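Local coordinates for protein GH62 hydrolase (Scytalidium thermophilum, PDB 4PVA) that probably cleaves alpha-L-arabinofuranosyl side groups from arabinoxylan, as a family 62 glycoside hydrolase of a thermophilic fungus that degrades lignocellulose, at residues A[69-74]-A[116-121]; A[89-92]-A[96-99]; A[125-130]-A[136-141]; A[142-147]-A[159-164]. One frame throughout, in Å; residues are numbered along the deposited sequence.

Contact 1. Residues A[69-74]-A[116-121]. With PO4 (phosphate ion), chain C.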
loop_
_atom_site.group_PDB
_atom_site.type_symbol
_atom_site.label_atom_id
_atom_site.label_comp_id
_atom_site.label_asym_id
_atom_site.label_seq_id
_atom_site.Cartn_x
_atom_site.Cartn_y
_atom_site.Cartn_z
ATOM N N TYR A 69 -13.097 -9.197 6.240
ATOM C CA TYR A 69 -12.236 -8.735 5.149
ATOM C C TYR A 69 -11.781 -9.866 4.295
ATOM O O TYR A 69 -11.343 -10.910 4.793
ATOM C CB TYR A 69 -10.971 -8.046 5.664
ATOM C CG TYR A 69 -11.192 -6.648 6.099
ATOM C CD1 TYR A 69 -11.847 -6.353 7.275
ATOM C CD2 TYR A 69 -10.720 -5.584 5.335
ATOM C CE1 TYR A 69 -12.086 -5.033 7.646
ATOM C CE2 TYR A 69 -10.926 -4.282 5.704
ATOM C CZ TYR A 69 -11.595 -4.006 6.862
ATOM O OH TYR A 69 -11.811 -2.694 7.225
ATOM N N ASN A 70 -11.804 -9.663 2.998
ATOM C CA ASN A 70 -11.120 -10.536 2.064
ATOM C C ASN A 70 -10.685 -9.665 0.861
ATOM O O ASN A 70 -10.605 -8.436 1.032
ATOM C CB ASN A 70 -11.984 -11.742 1.729
ATOM C CG ASN A 70 -11.172 -12.920 1.228
ATOM O OD1 ASN A 70 -10.839 -12.973 0.048
ATOM N ND2 ASN A 70 -10.992 -13.925 2.063
HETATM N N MSE A 71 -10.305 -10.233 -0.275
HETATM C CA MSE A 71 -9.673 -9.455 -1.348
HETATM C C MSE A 71 -10.238 -9.807 -2.701
HETATM O O MSE A 71 -10.786 -10.917 -2.911
HETATM C CB MSE A 71 -8.132 -9.614 -1.316
HETATM C CG MSE A 71 -7.554 -9.198 0.044
HETATM SE SE MSE A 71 -5.624 -9.317 0.123
HETATM C CE MSE A 71 -5.465 -11.235 -0.277
ATOM N N VAL A 72 -10.072 -8.865 -3.604
ATOM C CA VAL A 72 -10.531 -8.995 -4.987
ATOM C C VAL A 72 -9.425 -8.621 -5.938
ATOM O O VAL A 72 -8.568 -7.788 -5.600
ATOM C CB VAL A 72 -11.747 -8.108 -5.331
ATOM C CG1 VAL A 72 -12.997 -8.646 -4.683
ATOM C CG2 VAL A 72 -11.534 -6.625 -5.019
ATOM N N TYR A 73 -9.448 -9.213 -7.120
ATOM C CA TYR A 73 -8.647 -8.805 -8.241
ATOM C C TYR A 73 -9.577 -8.333 -9.370
ATOM O O TYR A 73 -10.606 -8.970 -9.629
ATOM C CB TYR A 73 -7.782 -9.970 -8.729
ATOM C CG TYR A 73 -7.207 -9.756 -10.100
ATOM C CD1 TYR A 73 -6.095 -8.951 -10.291
ATOM C CD2 TYR A 73 -7.811 -10.329 -11.213
ATOM C CE1 TYR A 73 -5.569 -8.731 -11.547
ATOM C CE2 TYR A 73 -7.310 -10.106 -12.485
ATOM C CZ TYR A 73 -6.197 -9.318 -12.662
ATOM O OH TYR A 73 -5.723 -9.112 -13.950
ATOM N N PHE A 74 -9.172 -7.297 -10.081
ATOM C CA PHE A 74 -9.846 -6.905 -11.301
ATOM C C PHE A 74 -8.874 -6.160 -12.213
ATOM O O PHE A 74 -7.841 -5.661 -11.772
ATOM C CB PHE A 74 -11.103 -6.086 -11.000
ATOM C CG PHE A 74 -10.877 -4.838 -10.195
ATOM C CD1 PHE A 74 -10.711 -4.891 -8.811
ATOM C CD2 PHE A 74 -10.858 -3.602 -10.807
ATOM C CE1 PHE A 74 -10.541 -3.727 -8.083
ATOM C CE2 PHE A 74 -10.667 -2.435 -10.068
ATOM C CZ PHE A 74 -10.513 -2.508 -8.704
ATOM N N LEU A 116 1.956 -11.399 -3.851
ATOM C CA LEU A 116 0.934 -10.577 -3.219
ATOM C C LEU A 116 1.228 -10.628 -1.734
ATOM O O LEU A 116 1.178 -11.705 -1.127
ATOM C CB LEU A 116 -0.477 -11.093 -3.536
ATOM C CG LEU A 116 -1.603 -10.137 -3.235
ATOM C CD1 LEU A 116 -1.570 -8.989 -4.228
ATOM C CD2 LEU A 116 -2.941 -10.839 -3.252
ATOM N N VAL A 117 1.658 -9.517 -1.157
ATOM C CA VAL A 117 1.990 -9.404 0.244
ATOM C C VAL A 117 0.806 -8.757 0.947
ATOM O O VAL A 117 0.282 -7.737 0.460
ATOM C CB VAL A 117 3.285 -8.577 0.414
ATOM C CG1 VAL A 117 3.544 -8.171 1.845
ATOM C CG2 VAL A 117 4.457 -9.348 -0.157
ATOM N N TYR A 118 0.357 -9.290 2.063
ATOM C CA TYR A 118 -0.839 -8.815 2.727
ATOM C C TYR A 118 -0.816 -9.282 4.173
ATOM O O TYR A 118 0.152 -9.934 4.623
ATOM C CB TYR A 118 -2.104 -9.287 1.981
ATOM C CG TYR A 118 -2.199 -10.775 1.753
ATOM C CD1 TYR A 118 -1.625 -11.353 0.641
ATOM C CD2 TYR A 118 -2.849 -11.611 2.665
ATOM C CE1 TYR A 118 -1.698 -12.716 0.399
ATOM C CE2 TYR A 118 -2.889 -12.986 2.472
ATOM C CZ TYR A 118 -2.315 -13.521 1.330
ATOM O OH TYR A 118 -2.382 -14.915 1.135
ATOM N N GLN A 119 -1.874 -9.015 4.914
ATOM C CA GLN A 119 -1.993 -9.433 6.282
ATOM C C GLN A 119 -3.089 -10.459 6.448
ATOM O O GLN A 119 -4.150 -10.364 5.810
ATOM C CB GLN A 119 -2.246 -8.264 7.189
ATOM C CG GLN A 119 -3.636 -7.655 7.060
ATOM C CD GLN A 119 -3.662 -6.197 7.422
ATOM O OE1 GLN A 119 -2.778 -5.448 6.996
ATOM N NE2 GLN A 119 -4.685 -5.751 8.106
ATOM N N ASN A 120 -2.857 -11.435 7.325
ATOM C CA ASN A 120 -3.876 -12.410 7.661
ATOM C C ASN A 120 -3.877 -12.686 9.151
ATOM O O ASN A 120 -4.272 -13.781 9.573
ATOM C CB ASN A 120 -3.647 -13.711 6.881
ATOM C CG ASN A 120 -2.443 -14.492 7.389
ATOM O OD1 ASN A 120 -1.597 -13.961 8.102
ATOM N ND2 ASN A 120 -2.364 -15.756 7.016
ATOM N N GLY A 121 -3.464 -11.717 9.952
ATOM C CA GLY A 121 -3.091 -11.922 11.325
ATOM C C GLY A 121 -1.574 -11.906 11.495
ATOM O O GLY A 121 -1.092 -11.540 12.575
HETATM P P PO4 C . -4.963 -18.831 7.314
HETATM O O1 PO4 C . -4.792 -17.366 6.937
HETATM O O2 PO4 C . -5.413 -19.021 8.779
HETATM O O3 PO4 C . -3.609 -19.450 7.186
HETATM O O4 PO4 C . -5.853 -19.495 6.264
#
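Leu-116 begins the contact by pointing its CD2 methyl at the end of Met-71, a selenomethionine in this crystal; the two side chains meet tip to tip, CD2 lying 3.9 Å from CE. Tyr-118 follows and takes Met-71 CE on its ring. This methyl sits over the middle of one face of the Tyr-118 ring, 3.8 Å from the centroid and only 8° off the ring normal, a CH-pi contact, while SE lies obliquely at 4.6 Å from the same centroid, as in a Met-aromatic pair. The bend at chi3 of Met-71 (-59°) turns CE down onto the ring. In the five-bladed beta-propeller of this family the packing is between blades: Met-71 belongs to strand 68-76 of one four-stranded sheet, Leu-116 and Tyr-118 to strand 113-119 of the next, and Pro-103 touches both Met-71 and Leu-116. Tyr-118 OH is hydrogen-bonded to Ser-126 OG, so an alanine in place of Tyr-118 would probably leave the methyl of Met-71 without its aromatic seat and Ser-126 OG without one of its partners. Beyond the strand end, Asn-120 ND2 donates at 2.9 Å to O1 of a phosphate ion, probably from the crystallisation liquor, with a bent N-H...O angle of 130°; Arg-100 NH1 binds the same ion.

Contact 2. Residues A[89-92]-A[96-99]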
loop_
_atom_site.group_PDB
_atom_site.type_symbol
_atom_site.label_atom_id
_atom_site.label_comp_id
_atom_site.label_asym_id
_atom_site.label_seq_id
_atom_site.Cartn_x
_atom_site.Cartn_y
_atom_site.Cartn_z
ATOM N N TYR A 89 -13.274 -12.607 -6.829
ATOM C CA TYR A 89 -13.176 -12.723 -5.383
ATOM C C TYR A 89 -12.148 -13.790 -5.046
ATOM O O TYR A 89 -12.309 -14.976 -5.361
ATOM C CB TYR A 89 -14.540 -13.014 -4.794
ATOM C CG TYR A 89 -15.506 -11.858 -4.920
ATOM C CD1 TYR A 89 -15.473 -10.812 -4.021
ATOM C CD2 TYR A 89 -16.455 -11.808 -5.924
ATOM C CE1 TYR A 89 -16.343 -9.766 -4.098
ATOM C CE2 TYR A 89 -17.348 -10.757 -6.014
ATOM C CZ TYR A 89 -17.292 -9.737 -5.084
ATOM O OH TYR A 89 -18.163 -8.686 -5.163
ATOM N N LEU A 90 -11.050 -13.362 -4.430
ATOM C CA LEU A 90 -9.892 -14.214 -4.303
ATOM C C LEU A 90 -10.066 -15.381 -3.326
ATOM O O LEU A 90 -9.258 -16.298 -3.336
ATOM C CB LEU A 90 -8.682 -13.356 -3.928
ATOM C CG LEU A 90 -8.174 -12.543 -5.125
ATOM C CD1 LEU A 90 -7.267 -11.412 -4.682
ATOM C CD2 LEU A 90 -7.393 -13.389 -6.098
ATOM N N ASP A 91 -11.131 -15.355 -2.531
ATOM C CA ASP A 91 -11.504 -16.542 -1.737
ATOM C C ASP A 91 -11.876 -17.761 -2.578
ATOM O O ASP A 91 -11.942 -18.861 -2.011
ATOM C CB ASP A 91 -12.557 -16.228 -0.668
ATOM C CG ASP A 91 -13.831 -15.644 -1.235
ATOM O OD1 ASP A 91 -14.210 -15.948 -2.373
ATOM O OD2 ASP A 91 -14.449 -14.848 -0.512
ATOM N N GLN A 92 -12.034 -17.563 -3.885
ATOM C CA GLN A 92 -12.263 -18.657 -4.851
ATOM C C GLN A 92 -10.971 -19.304 -5.303
ATOM O O GLN A 92 -10.996 -20.395 -5.873
ATOM C CB GLN A 92 -13.011 -18.134 -6.092
ATOM C CG GLN A 92 -14.346 -17.533 -5.744
ATOM C CD GLN A 92 -15.186 -18.520 -5.035
ATOM O OE1 GLN A 92 -15.596 -19.532 -5.642
ATOM N NE2 GLN A 92 -15.418 -18.308 -3.738
ATOM N N GLY A 96 -8.118 -18.233 -0.704
ATOM C CA GLY A 96 -9.176 -18.792 0.122
ATOM C C GLY A 96 -9.940 -17.887 1.069
ATOM O O GLY A 96 -9.688 -16.699 1.222
ATOM N N TYR A 97 -10.937 -18.497 1.687
ATOM C CA TYR A 97 -11.739 -17.863 2.706
ATOM C C TYR A 97 -10.917 -17.600 3.953
ATOM O O TYR A 97 -9.978 -18.319 4.266
ATOM C CB TYR A 97 -12.961 -18.757 3.049
ATOM C CG TYR A 97 -14.013 -18.668 1.971
ATOM C CD1 TYR A 97 -13.963 -19.489 0.848
ATOM C CD2 TYR A 97 -14.997 -17.675 2.018
ATOM C CE1 TYR A 97 -14.934 -19.380 -0.151
ATOM C CE2 TYR A 97 -15.945 -17.549 1.021
ATOM C CZ TYR A 97 -15.902 -18.399 -0.048
ATOM O OH TYR A 97 -16.872 -18.220 -1.026
ATOM N N GLY A 98 -11.377 -16.643 4.727
ATOM C CA GLY A 98 -10.686 -16.247 5.935
ATOM C C GLY A 98 -10.413 -14.774 5.875
ATOM O O GLY A 98 -10.758 -14.110 4.883
ATOM N N TYR A 99 -9.780 -14.270 6.912
ATOM C CA TYR A 99 -9.333 -12.892 6.984
ATOM C C TYR A 99 -8.099 -12.660 6.149
ATOM O O TYR A 99 -7.071 -13.297 6.385
ATOM C CB TYR A 99 -9.052 -12.538 8.428
ATOM C CG TYR A 99 -8.521 -11.149 8.588
ATOM C CD1 TYR A 99 -9.357 -10.065 8.628
ATOM C CD2 TYR A 99 -7.181 -10.945 8.764
ATOM C CE1 TYR A 99 -8.865 -8.781 8.791
ATOM C CE2 TYR A 99 -6.662 -9.682 8.908
ATOM C CZ TYR A 99 -7.513 -8.600 8.926
ATOM O OH TYR A 99 -6.978 -7.332 9.100
#
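The loop that leads from strand 88-89, at the edge of one propeller blade, to strand 101-108 of the next doubles back on itself where Asp-91 lies against Tyr-97. Asp-91 CB stands over the centre of the Tyr-97 ring, 3.7 Å from the centroid and 4° off its normal. The carboxylate continues across the same face, nearly parallel to it (planes 10° apart), bringing OD2 to 3.4 Å from Tyr-97 CE2. Asp-91 can lie this way because its CG is tucked between its own N and carbonyl carbon (chi1 58°). Gln-92 runs alongside Tyr-97, its amide almost upright to the ring, and NE2 gives a straight 3.0 Å bond to Asp-91 OD1, arriving from above the carboxylate plane. Below the ring the backbones close up: Gly-96 N makes a weak 3.5 Å bond to Leu-90 O, and each CA of Asp-91 and Gly-96 faces the other residue's carbonyl oxygen. The positive phi of Gly-96 favours glycine. OD2 forms a salt bridge with Arg-40. A leucine in place of Asp-91 would probably leave Arg-40 without this counter-charge and the Gln-92 amide free to turn. A carboxylate laid flat on an electron-rich ring is probably unfavourable by itself, so Arg-40 and the Gln-92 N-H likely make it tolerable by drawing off negative charge.

Contact 3. Residues A[125-130]-A[136-141]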
loop_
_atom_site.group_PDB
_atom_site.type_symbol
_atom_site.label_atom_id
_atom_site.label_comp_id
_atom_site.label_asym_id
_atom_site.label_seq_id
_atom_site.Cartn_x
_atom_site.Cartn_y
_atom_site.Cartn_z
ATOM N N TYR A 125 2.132 -13.853 2.391
ATOM C CA TYR A 125 2.284 -13.709 0.966
ATOM C C TYR A 125 1.653 -14.893 0.232
ATOM O O TYR A 125 1.576 -16.037 0.782
ATOM C CB TYR A 125 3.749 -13.535 0.539
ATOM C CG TYR A 125 4.610 -14.742 0.827
ATOM C CD1 TYR A 125 5.177 -14.931 2.082
ATOM C CD2 TYR A 125 4.814 -15.716 -0.166
ATOM C CE1 TYR A 125 5.924 -16.070 2.351
ATOM C CE2 TYR A 125 5.571 -16.853 0.101
ATOM C CZ TYR A 125 6.116 -16.991 1.346
ATOM O OH TYR A 125 6.863 -18.125 1.682
ATOM N N SER A 126 1.222 -14.618 -0.990
ATOM C CA SER A 126 0.817 -15.639 -1.946
ATOM C C SER A 126 1.630 -15.376 -3.218
ATOM O O SER A 126 2.137 -14.246 -3.417
ATOM C CB SER A 126 -0.690 -15.565 -2.217
ATOM O OG SER A 126 -1.453 -15.889 -1.082
ATOM N N THR A 127 1.718 -16.377 -4.101
ATOM C CA THR A 127 2.408 -16.256 -5.352
ATOM C C THR A 127 1.570 -16.729 -6.539
ATOM O O THR A 127 0.556 -17.413 -6.369
ATOM C CB THR A 127 3.740 -17.017 -5.387
ATOM O OG1 THR A 127 3.489 -18.419 -5.202
ATOM C CG2 THR A 127 4.675 -16.554 -4.299
ATOM N N ASN A 128 1.968 -16.294 -7.726
ATOM C CA ASN A 128 1.277 -16.637 -8.965
ATOM C C ASN A 128 2.214 -16.313 -10.097
ATOM O O ASN A 128 2.677 -15.181 -10.196
ATOM C CB ASN A 128 0.002 -15.793 -9.088
ATOM C CG ASN A 128 -0.929 -16.275 -10.170
ATOM O OD1 ASN A 128 -0.520 -16.932 -11.135
ATOM N ND2 ASN A 128 -2.190 -15.960 -10.017
ATOM N N PRO A 129 2.448 -17.258 -11.020
ATOM C CA PRO A 129 3.290 -16.921 -12.165
ATOM C C PRO A 129 2.655 -15.979 -13.189
ATOM O O PRO A 129 3.382 -15.407 -13.983
ATOM C CB PRO A 129 3.503 -18.289 -12.832
ATOM C CG PRO A 129 2.292 -19.052 -12.467
ATOM C CD PRO A 129 2.083 -18.690 -11.025
ATOM N N ASP A 130 1.338 -15.815 -13.151
ATOM C CA ASP A 130 0.615 -15.071 -14.173
ATOM C C ASP A 130 -0.454 -14.197 -13.544
ATOM O O ASP A 130 -1.511 -14.673 -13.121
ATOM C CB ASP A 130 -0.026 -16.031 -15.196
ATOM C CG ASP A 130 -0.603 -15.313 -16.391
ATOM O OD1 ASP A 130 -0.691 -14.053 -16.436
ATOM O OD2 ASP A 130 -0.957 -16.031 -17.346
ATOM N N LYS A 136 -5.273 -18.788 -9.534
ATOM C CA LYS A 136 -4.072 -19.539 -9.160
ATOM C C LYS A 136 -3.303 -19.010 -7.949
ATOM O O LYS A 136 -2.304 -19.603 -7.583
ATOM C CB LYS A 136 -3.121 -19.669 -10.349
ATOM C CG LYS A 136 -3.764 -20.317 -11.574
ATOM C CD LYS A 136 -4.460 -21.641 -11.244
ATOM C CE LYS A 136 -5.216 -22.234 -12.433
ATOM N NZ LYS A 136 -6.511 -22.855 -12.006
ATOM N N TRP A 137 -3.756 -17.918 -7.336
ATOM C CA TRP A 137 -3.046 -17.387 -6.182
ATOM C C TRP A 137 -3.016 -18.413 -5.043
ATOM O O TRP A 137 -4.051 -18.961 -4.642
ATOM C CB TRP A 137 -3.692 -16.077 -5.729
ATOM C CG TRP A 137 -3.337 -14.919 -6.613
ATOM C CD1 TRP A 137 -4.123 -14.352 -7.578
ATOM C CD2 TRP A 137 -2.096 -14.205 -6.633
ATOM N NE1 TRP A 137 -3.445 -13.337 -8.188
ATOM C CE2 TRP A 137 -2.202 -13.229 -7.633
ATOM C CE3 TRP A 137 -0.900 -14.311 -5.922
ATOM C CZ2 TRP A 137 -1.162 -12.364 -7.926
ATOM C CZ3 TRP A 137 0.136 -13.442 -6.218
ATOM C CH2 TRP A 137 -0.017 -12.470 -7.200
ATOM N N THR A 138 -1.826 -18.640 -4.503
ATOM C CA THR A 138 -1.635 -19.685 -3.483
ATOM C C THR A 138 -2.279 -19.369 -2.130
ATOM O O THR A 138 -2.502 -18.206 -1.813
ATOM C CB THR A 138 -0.145 -19.947 -3.243
ATOM O OG1 THR A 138 0.513 -18.722 -2.917
ATOM C CG2 THR A 138 0.510 -20.471 -4.500
ATOM N N ALA A 139 -2.530 -20.399 -1.324
ATOM C CA ALA A 139 -2.902 -20.230 0.065
ATOM C C ALA A 139 -1.775 -19.462 0.797
ATOM O O ALA A 139 -0.613 -19.630 0.462
ATOM C CB ALA A 139 -3.112 -21.603 0.697
ATOM N N PRO A 140 -2.131 -18.665 1.816
ATOM C CA PRO A 140 -1.065 -17.854 2.432
ATOM C C PRO A 140 0.058 -18.626 3.096
ATOM O O PRO A 140 -0.167 -19.679 3.710
ATOM C CB PRO A 140 -1.788 -17.048 3.505
ATOM C CG PRO A 140 -3.213 -17.437 3.477
ATOM C CD PRO A 140 -3.452 -18.410 2.389
ATOM N N GLU A 141 1.261 -18.091 2.985
ATOM C CA GLU A 141 2.399 -18.485 3.817
ATOM C C GLU A 141 2.946 -17.240 4.483
ATOM O O GLU A 141 2.836 -16.154 3.940
ATOM C CB GLU A 141 3.473 -19.148 2.973
ATOM C CG GLU A 141 3.165 -20.601 2.674
ATOM C CD GLU A 141 3.349 -21.454 3.915
ATOM O OE1 GLU A 141 4.504 -21.731 4.243
ATOM O OE2 GLU A 141 2.363 -21.790 4.587
HETATM O O HOH W 1 1.767 -18.562 -0.468
HETATM O O HOH W 2 0.255 -20.164 -8.329
#
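A threonine hydroxyl stands in for a backbone carbonyl where Thr-127 meets Thr-138: Thr-127 N donates to Thr-138 OG1 at 2.9 Å, and Thr-138 N returns a longer 3.3 Å bond to Thr-127 O. The two segments form the outer side of one propeller blade, strand 123-128 against the irregular run leading into the short edge strand 141-142. Regular antiparallel pairing appears at Tyr-125 and Glu-141, a hydrogen-bonded pair joined by both N-H...O bonds. Between these two points direct backbone pairing is interrupted, and a water bridges the segments, donating to Tyr-125 O and Ala-139 O and accepting from Thr-138 OG1. That hydroxyl reaches strand and water alike because it sits between its own N and carbonyl carbon (chi1 54°). On the buried side Ser-126 OG gives a short 2.6 Å bond to Thr-138 O, tilted from the carbonyl plane. Trp-137 slides its indole under the strand, with Ser-126 O at its edge, 3.5 Å from CZ3, and the ring of Phe-60, from the preceding blade, meets it with planes about perpendicular. Asn-128 covers the indole, its amide turned 81° to the ring plane. The amide is held at both ends: ND2 by Asp-133 O, and OD1 by Asp-130 N in an Asx turn. Asn-128 CB rests over the centre of the six-membered ring of Trp-137, 3.4 Å above its plane.

Contact 4. Residues A[142-147]-A[159-164]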
loop_
_atom_site.group_PDB
_atom_site.type_symbol
_atom_site.label_atom_id
_atom_site.label_comp_id
_atom_site.label_asym_id
_atom_site.label_seq_id
_atom_site.Cartn_x
_atom_site.Cartn_y
_atom_site.Cartn_z
ATOM N N VAL A 142 3.520 -17.384 5.659
ATOM C CA VAL A 142 3.875 -16.229 6.490
ATOM C C VAL A 142 5.368 -15.943 6.475
ATOM O O VAL A 142 6.209 -16.842 6.301
ATOM C CB VAL A 142 3.342 -16.355 7.920
ATOM C CG1 VAL A 142 1.825 -16.444 7.873
ATOM C CG2 VAL A 142 3.975 -17.515 8.670
ATOM N N PHE A 143 5.716 -14.667 6.622
ATOM C CA PHE A 143 7.105 -14.246 6.703
ATOM C C PHE A 143 7.749 -14.558 8.050
ATOM O O PHE A 143 8.976 -14.590 8.121
ATOM C CB PHE A 143 7.260 -12.734 6.402
ATOM C CG PHE A 143 7.065 -12.371 4.962
ATOM C CD1 PHE A 143 8.061 -12.585 4.050
ATOM C CD2 PHE A 143 5.884 -11.759 4.517
ATOM C CE1 PHE A 143 7.922 -12.225 2.740
ATOM C CE2 PHE A 143 5.731 -11.411 3.203
ATOM C CZ PHE A 143 6.746 -11.633 2.307
ATOM N N TYR A 144 6.955 -14.660 9.105
ATOM C CA TYR A 144 7.436 -14.904 10.461
ATOM C C TYR A 144 6.854 -16.221 10.931
ATOM O O TYR A 144 5.772 -16.253 11.482
ATOM C CB TYR A 144 7.068 -13.768 11.408
ATOM C CG TYR A 144 7.591 -12.398 10.965
ATOM C CD1 TYR A 144 8.871 -11.970 11.310
ATOM C CD2 TYR A 144 6.793 -11.533 10.225
ATOM C CE1 TYR A 144 9.325 -10.713 10.953
ATOM C CE2 TYR A 144 7.238 -10.275 9.846
ATOM C CZ TYR A 144 8.500 -9.877 10.234
ATOM O OH TYR A 144 8.912 -8.587 9.918
ATOM N N PRO A 145 7.561 -17.339 10.661
ATOM C CA PRO A 145 6.994 -18.680 10.916
ATOM C C PRO A 145 6.545 -18.931 12.355
ATOM O O PRO A 145 5.636 -19.748 12.573
ATOM C CB PRO A 145 8.133 -19.609 10.525
ATOM C CG PRO A 145 8.958 -18.847 9.582
ATOM C CD PRO A 145 8.897 -17.426 10.053
ATOM N N ASN A 146 7.145 -18.282 13.337
ATOM C CA ASN A 146 6.766 -18.527 14.737
ATOM C C ASN A 146 5.683 -17.608 15.231
ATOM O O ASN A 146 5.252 -17.769 16.375
ATOM C CB ASN A 146 7.986 -18.454 15.643
ATOM C CG ASN A 146 8.982 -19.518 15.298
ATOM O OD1 ASN A 146 8.602 -20.680 15.134
ATOM N ND2 ASN A 146 10.220 -19.129 15.087
ATOM N N GLY A 147 5.230 -16.657 14.410
ATOM C CA GLY A 147 4.187 -15.742 14.867
ATOM C C GLY A 147 4.660 -14.309 15.040
ATOM O O GLY A 147 5.727 -13.882 14.539
ATOM N N GLY A 159 -3.212 -1.785 19.771
ATOM C CA GLY A 159 -3.211 -1.717 18.309
ATOM C C GLY A 159 -3.368 -3.054 17.640
ATOM O O GLY A 159 -3.831 -4.034 18.220
ATOM N N TYR A 160 -2.950 -3.106 16.390
ATOM C CA TYR A 160 -3.156 -4.220 15.483
ATOM C C TYR A 160 -1.978 -4.213 14.523
ATOM O O TYR A 160 -1.586 -3.158 14.048
ATOM C CB TYR A 160 -4.419 -4.004 14.655
ATOM C CG TYR A 160 -5.673 -3.805 15.480
ATOM C CD1 TYR A 160 -6.269 -4.857 16.138
ATOM C CD2 TYR A 160 -6.202 -2.540 15.644
ATOM C CE1 TYR A 160 -7.415 -4.653 16.924
ATOM C CE2 TYR A 160 -7.339 -2.321 16.401
ATOM C CZ TYR A 160 -7.922 -3.375 17.040
ATOM O OH TYR A 160 -9.061 -3.129 17.798
ATOM N N TRP A 161 -1.436 -5.392 14.245
ATOM C CA TRP A 161 -0.266 -5.541 13.393
ATOM C C TRP A 161 -0.760 -5.600 11.962
ATOM O O TRP A 161 -1.388 -6.586 11.554
ATOM C CB TRP A 161 0.499 -6.798 13.766
ATOM C CG TRP A 161 1.751 -7.001 13.010
ATOM C CD1 TRP A 161 2.541 -6.060 12.412
ATOM C CD2 TRP A 161 2.382 -8.248 12.790
ATOM N NE1 TRP A 161 3.623 -6.652 11.811
ATOM C CE2 TRP A 161 3.559 -7.999 12.060
ATOM C CE3 TRP A 161 2.062 -9.583 13.134
ATOM C CZ2 TRP A 161 4.423 -9.025 11.670
ATOM C CZ3 TRP A 161 2.931 -10.569 12.765
ATOM C CH2 TRP A 161 4.086 -10.298 12.038
ATOM N N VAL A 162 -0.447 -4.575 11.170
ATOM C CA VAL A 162 -1.109 -4.355 9.887
ATOM C C VAL A 162 -0.144 -3.742 8.867
ATOM O O VAL A 162 0.909 -3.173 9.215
ATOM C CB VAL A 162 -2.347 -3.408 10.034
ATOM C CG1 VAL A 162 -3.382 -3.992 10.961
ATOM C CG2 VAL A 162 -1.944 -2.023 10.528
ATOM N N ASP A 163 -0.561 -3.801 7.604
ATOM C CA ASP A 163 -0.037 -2.988 6.517
ATOM C C ASP A 163 1.380 -3.329 6.155
ATOM O O ASP A 163 2.351 -2.559 6.381
ATOM C CB ASP A 163 -0.229 -1.500 6.809
ATOM C CG ASP A 163 -1.677 -1.136 6.898
ATOM O OD1 ASP A 163 -2.559 -2.016 6.709
ATOM O OD2 ASP A 163 -2.014 0.019 7.140
HETATM N N MSE A 164 1.516 -4.483 5.512
HETATM C CA MSE A 164 2.813 -5.070 5.200
HETATM C C MSE A 164 3.327 -4.577 3.864
HETATM O O MSE A 164 2.581 -4.508 2.864
HETATM C CB MSE A 164 2.619 -6.601 5.142
HETATM C CG MSE A 164 1.798 -7.238 6.241
HETATM SE SE MSE A 164 2.617 -6.849 7.965
HETATM C CE MSE A 164 1.178 -7.589 9.091
#
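Tyr-144 meets Trp-161 along one side of its ring, where the loop leaving one propeller blade passes the entry to strand 162-168 of the next. From CB the side chain sets off toward that strand, CG anti to the carbonyl carbon (chi1 -57°), which carries the ring down beside the indole. CD2 comes first, 3.5 Å from Trp-161 CH2 and in the indole plane at its rim. One atom further, CE2 lies 3.6 Å from Trp-161 CZ2. Two neighbouring carbons of each ring thus meet; the ring planes stand 54° apart and their centroids 5.5 Å, an oblique pairing. At the tip, OH is hydrogen-bonded to Ser-193 OG. Behind CB, Tyr-144 O accepts from Gly-147 N and closes a type I turn, whose last residue has backbone angles that call for glycine. Trp-161 is fixed in turn: Met-164 CE, a selenomethionine methyl, lies 3.7 Å above the indole plane toward its rim, and NE1 is bonded to Ser-183 OG. Leu-181 and Ala-123 also touch Tyr-144. Both polar ends of this buried pair therefore have serine partners, and what joins the loop to the residue leading into strand 162-168 is carbon on carbon, the hydroxyl and N-H bonds probably limiting how far either ring can turn.

How the contacts relate
Contacts 1 and 4 are buried and wholly apolar between their segments, and each packs one propeller blade against the next. Contacts 2 and 3 are only partly buried and rely on polar groups: a carboxylate on a ring in the inter-blade loop, and hydroxyls, amides and water along a blade's outer edge. Contacts 1 and 3 share the blade of strands 113-119 and 123-128, where Ser-126 O accepts from Leu-116 N. Contact 2 is tied to contact 1 by Leu-90 N on Met-71 O, and to contact 3 by Leu-90 packing on Trp-137. Contact 4 joins contact 1 through Gln-119 OE1 and Asp-163 N, and contact 3 through Phe-143 on Tyr-125; it does not touch contact 2.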